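Long-range contact in protease (Helicobacter pylori, PDB 5EUF), which is a zinc-dependent M16-family protease that probably cleaves the cytoplasmic domain of human junctional adhesion molecule A, weakening gastric epithelial cell-cell adhesion: residues N101-L106 with T209-E214. Numbering follows the deposited sequence.
Sequences NLDKSL and TKKHFE
L106, H212 and F213 all set CG anti to the carbonyl carbon, beside the backbone N, whereas D103 turns its CG anti to the backbone N (chi1 -170°), a choice that carries its carboxylate over to the other helix. The segments belong to helices 102-113 and 202-213, whose local axes run in the same general direction, with a signed crossing angle of -25° and a closest approach of 9.8 Å. L106 is the central side chain, pointing toward T209-E214 and burying the largest area. Its branches divide the work: CD1 lies 3.5 Å from T209 OG1, while CD2 reaches F213 CE2 at 3.9 Å, an apolar touch between side chains that cross at about a right angle. The phenyl tip also approaches the L106 backbone, with CZ 3.4 Å from L106 O. H212 stands beside this group; one face of its imidazole is met near the rim by L106 C, the other by the aliphatic CG of its neighbour K211. D103 OD1 comes to the ring edge, in plane, 3.6 Å from H212 CE1, with carboxylate and ring planes 67° apart. ND1 is engaged by L208 O one turn back, which helps fix the ring's rotation, and T209 OG1 likewise bonds V205 O, so the hydroxyl next to L106 is satisfied within its own helix. L106 also touches V33 of strand 30-37, which ties helix 102-113 to the sheet, while H212 and F213 extend the packing to A110, away from the annotated zinc and catalytic residues. The join is therefore mainly van der Waals packing at the leucine, with a polar margin: D103 OD1 and K211 NZ, 4.2 Å apart, are too distant for a salt bridge, yet the carboxylate may still attract the lysine and tend to stabilise a protonated H212.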
ATOM      1  N   ASN B 101     -22.199 -22.322  32.866  1.00 43.13           N
ATOM      2  CA  ASN B 101     -21.243 -21.222  32.853  1.00 36.13           C
ATOM      3  C   ASN B 101     -21.564 -20.184  31.785  1.00 39.69           C
ATOM      4  O   ASN B 101     -20.731 -19.337  31.463  1.00 39.13           O
ATOM      5  CB  ASN B 101     -19.825 -21.755  32.654  1.00 34.82           C
ATOM      6  CG  ASN B 101     -19.363 -22.618  33.809  1.00 45.67           C
ATOM      7  OD1 ASN B 101     -18.930 -23.753  33.618  1.00 52.20           O
ATOM      8  ND2 ASN B 101     -19.461 -22.084  35.020  1.00 47.45           N
ATOM      9  N   LEU B 102     -22.773 -20.252  31.240  1.00 46.52           N
ATOM     10  CA  LEU B 102     -23.223 -19.269  30.260  1.00 43.37           C
ATOM     11  C   LEU B 102     -23.263 -17.870  30.861  1.00 37.36           C
ATOM     12  O   LEU B 102     -22.840 -16.902  30.232  1.00 40.94           O
ATOM     13  CB  LEU B 102     -24.605 -19.639  29.722  1.00 33.75           C
ATOM     14  CG  LEU B 102     -25.233 -18.573  28.821  1.00 33.55           C
ATOM     15  CD1 LEU B 102     -24.428 -18.410  27.541  1.00 26.56           C
ATOM     16  CD2 LEU B 102     -26.682 -18.906  28.516  1.00 31.89           C
ATOM     17  N   ASP B 103     -23.772 -17.776  32.086  1.00 40.41           N
ATOM     18  CA  ASP B 103     -23.930 -16.491  32.755  1.00 39.91           C
ATOM     19  C   ASP B 103     -22.585 -15.829  33.039  1.00 35.14           C
ATOM     20  O   ASP B 103     -22.398 -14.645  32.761  1.00 35.35           O
ATOM     21  CB  ASP B 103     -24.712 -16.659  34.056  1.00 37.52           C
ATOM     22  CG  ASP B 103     -25.119 -15.333  34.663  1.00 47.44           C
ATOM     23  OD1 ASP B 103     -26.152 -14.780  34.232  1.00 54.61           O
ATOM     24  OD2 ASP B 103     -24.411 -14.841  35.568  1.00 52.16           O
ATOM     25  N   LYS B 104     -21.650 -16.595  33.591  1.00 36.42           N
ATOM     26  CA  LYS B 104     -20.331 -16.061  33.906  1.00 33.10           C
ATOM     27  C   LYS B 104     -19.565 -15.703  32.637  1.00 42.42           C
ATOM     28  O   LYS B 104     -18.810 -14.731  32.615  1.00 45.88           O
ATOM     29  CB  LYS B 104     -19.530 -17.063  34.737  1.00 28.60           C
ATOM     30  CG  LYS B 104     -18.228 -16.507  35.289  1.00 28.46           C
ATOM     31  CD  LYS B 104     -18.483 -15.343  36.231  1.00 39.91           C
ATOM     32  CE  LYS B 104     -17.183 -14.808  36.817  1.00 56.84           C
ATOM     33  NZ  LYS B 104     -17.407 -13.629  37.705  1.00 62.44           N
ATOM     34  N   SER B 105     -19.765 -16.490  31.582  1.00 39.48           N
ATOM     35  CA  SER B 105     -19.095 -16.246  30.307  1.00 43.45           C
ATOM     36  C   SER B 105     -19.557 -14.932  29.684  1.00 38.44           C
ATOM     37  O   SER B 105     -18.749 -14.166  29.158  1.00 23.83           O
ATOM     38  CB  SER B 105     -19.346 -17.402  29.338  1.00 24.06           C
ATOM     39  OG  SER B 105     -18.780 -18.602  29.833  1.00 27.48           O
ATOM     40  N   LEU B 106     -20.859 -14.679  29.750  1.00 38.46           N
ATOM     41  CA  LEU B 106     -21.422 -13.431  29.251  1.00 33.07           C
ATOM     42  C   LEU B 106     -20.928 -12.243  30.070  1.00 34.65           C
ATOM     43  O   LEU B 106     -20.703 -11.160  29.531  1.00 41.01           O
ATOM     44  CB  LEU B 106     -22.950 -13.491  29.268  1.00 32.17           C
ATOM     45  CG  LEU B 106     -23.562 -14.385  28.189  1.00 34.09           C
ATOM     46  CD1 LEU B 106     -25.078 -14.341  28.234  1.00 35.17           C
ATOM     47  CD2 LEU B 106     -23.051 -13.966  26.822  1.00 32.29           C
ATOM     48  N   THR B 209     -27.992 -12.082  28.112  1.00 31.83           N
ATOM     49  CA  THR B 209     -27.225 -11.143  27.306  1.00 29.54           C
ATOM     50  C   THR B 209     -27.724  -9.723  27.556  1.00 42.82           C
ATOM     51  O   THR B 209     -26.930  -8.791  27.692  1.00 49.65           O
ATOM     52  CB  THR B 209     -27.312 -11.476  25.811  1.00 24.35           C
ATOM     53  OG1 THR B 209     -26.666 -12.733  25.570  1.00 33.46           O
ATOM     54  CG2 THR B 209     -26.624 -10.405  24.988  1.00 25.88           C
ATOM     55  N   LYS B 210     -29.044  -9.567  27.627  1.00 44.13           N
ATOM     56  CA  LYS B 210     -29.645  -8.285  27.980  1.00 28.08           C
ATOM     57  C   LYS B 210     -29.165  -7.836  29.350  1.00 34.86           C
ATOM     58  O   LYS B 210     -28.992  -6.646  29.600  1.00 47.57           O
ATOM     59  CB  LYS B 210     -31.173  -8.371  27.970  1.00 29.32           C
ATOM     60  CG  LYS B 210     -31.802  -8.386  26.588  1.00 53.79           C
ATOM     61  CD  LYS B 210     -33.321  -8.380  26.689  1.00 54.70           C
ATOM     62  CE  LYS B 210     -33.972  -8.424  25.315  1.00 62.70           C
ATOM     63  NZ  LYS B 210     -35.458  -8.373  25.399  1.00 64.75           N
ATOM     64  N   LYS B 211     -28.949  -8.800  30.237  1.00 46.06           N
ATOM     65  CA  LYS B 211     -28.469  -8.508  31.580  1.00 29.81           C
ATOM     66  C   LYS B 211     -27.093  -7.845  31.553  1.00 40.75           C
ATOM     67  O   LYS B 211     -26.849  -6.881  32.275  1.00 50.65           O
ATOM     68  CB  LYS B 211     -28.421  -9.787  32.421  1.00 30.18           C
ATOM     69  CG  LYS B 211     -27.753  -9.609  33.776  1.00 35.32           C
ATOM     70  CD  LYS B 211     -27.892 -10.845  34.649  1.00 34.98           C
ATOM     71  CE  LYS B 211     -27.295 -10.610  36.031  1.00 37.76           C
ATOM     72  NZ  LYS B 211     -27.466 -11.786  36.934  1.00 50.43           N
ATOM     73  N   HIS B 212     -26.202  -8.347  30.704  1.00 34.34           N
ATOM     74  CA  HIS B 212     -24.815  -7.895  30.727  1.00 36.81           C
ATOM     75  C   HIS B 212     -24.460  -6.881  29.640  1.00 39.23           C
ATOM     76  O   HIS B 212     -23.470  -6.162  29.763  1.00 40.58           O
ATOM     77  CB  HIS B 212     -23.877  -9.100  30.620  1.00 26.19           C
ATOM     78  CG  HIS B 212     -23.986 -10.053  31.768  1.00 27.05           C
ATOM     79  ND1 HIS B 212     -24.829 -11.143  31.751  1.00 40.11           N
ATOM     80  CD2 HIS B 212     -23.366 -10.074  32.971  1.00 29.74           C
ATOM     81  CE1 HIS B 212     -24.719 -11.799  32.893  1.00 35.85           C
ATOM     82  NE2 HIS B 212     -23.838 -11.171  33.650  1.00 33.75           N
ATOM     83  N   PHE B 213     -25.262  -6.809  28.584  1.00 25.93           N
ATOM     84  CA  PHE B 213     -24.869  -6.019  27.423  1.00 29.11           C
ATOM     85  C   PHE B 213     -25.800  -4.855  27.079  1.00 31.54           C
ATOM     86  O   PHE B 213     -25.383  -3.908  26.415  1.00 52.02           O
ATOM     87  CB  PHE B 213     -24.732  -6.938  26.205  1.00 37.94           C
ATOM     88  CG  PHE B 213     -23.622  -7.944  26.328  1.00 36.64           C
ATOM     89  CD1 PHE B 213     -22.347  -7.647  25.871  1.00 36.91           C
ATOM     90  CD2 PHE B 213     -23.849  -9.181  26.904  1.00 33.31           C
ATOM     91  CE1 PHE B 213     -21.320  -8.568  25.983  1.00 29.66           C
ATOM     92  CE2 PHE B 213     -22.826 -10.107  27.019  1.00 36.27           C
ATOM     93  CZ  PHE B 213     -21.559  -9.799  26.558  1.00 31.02           C
ATOM     94  N   GLU B 214     -27.051  -4.918  27.523  1.00 27.03           N
ATOM     95  CA  GLU B 214     -28.037  -3.910  27.137  1.00 38.84           C
ATOM     96  C   GLU B 214     -27.678  -2.518  27.653  1.00 54.13           C
ATOM     97  O   GLU B 214     -28.027  -1.510  27.035  1.00 57.28           O
ATOM     98  CB  GLU B 214     -29.428  -4.305  27.638  1.00 39.72           C
ATOM     99  CG  GLU B 214     -30.559  -3.468  27.061  1.00 56.76           C
ATOM    100  CD  GLU B 214     -31.913  -3.848  27.628  1.00 72.53           C
ATOM    101  OE1 GLU B 214     -32.023  -4.012  28.863  1.00 71.47           O
ATOM    102  OE2 GLU B 214     -32.868  -3.985  26.835  1.00 78.45           O
TER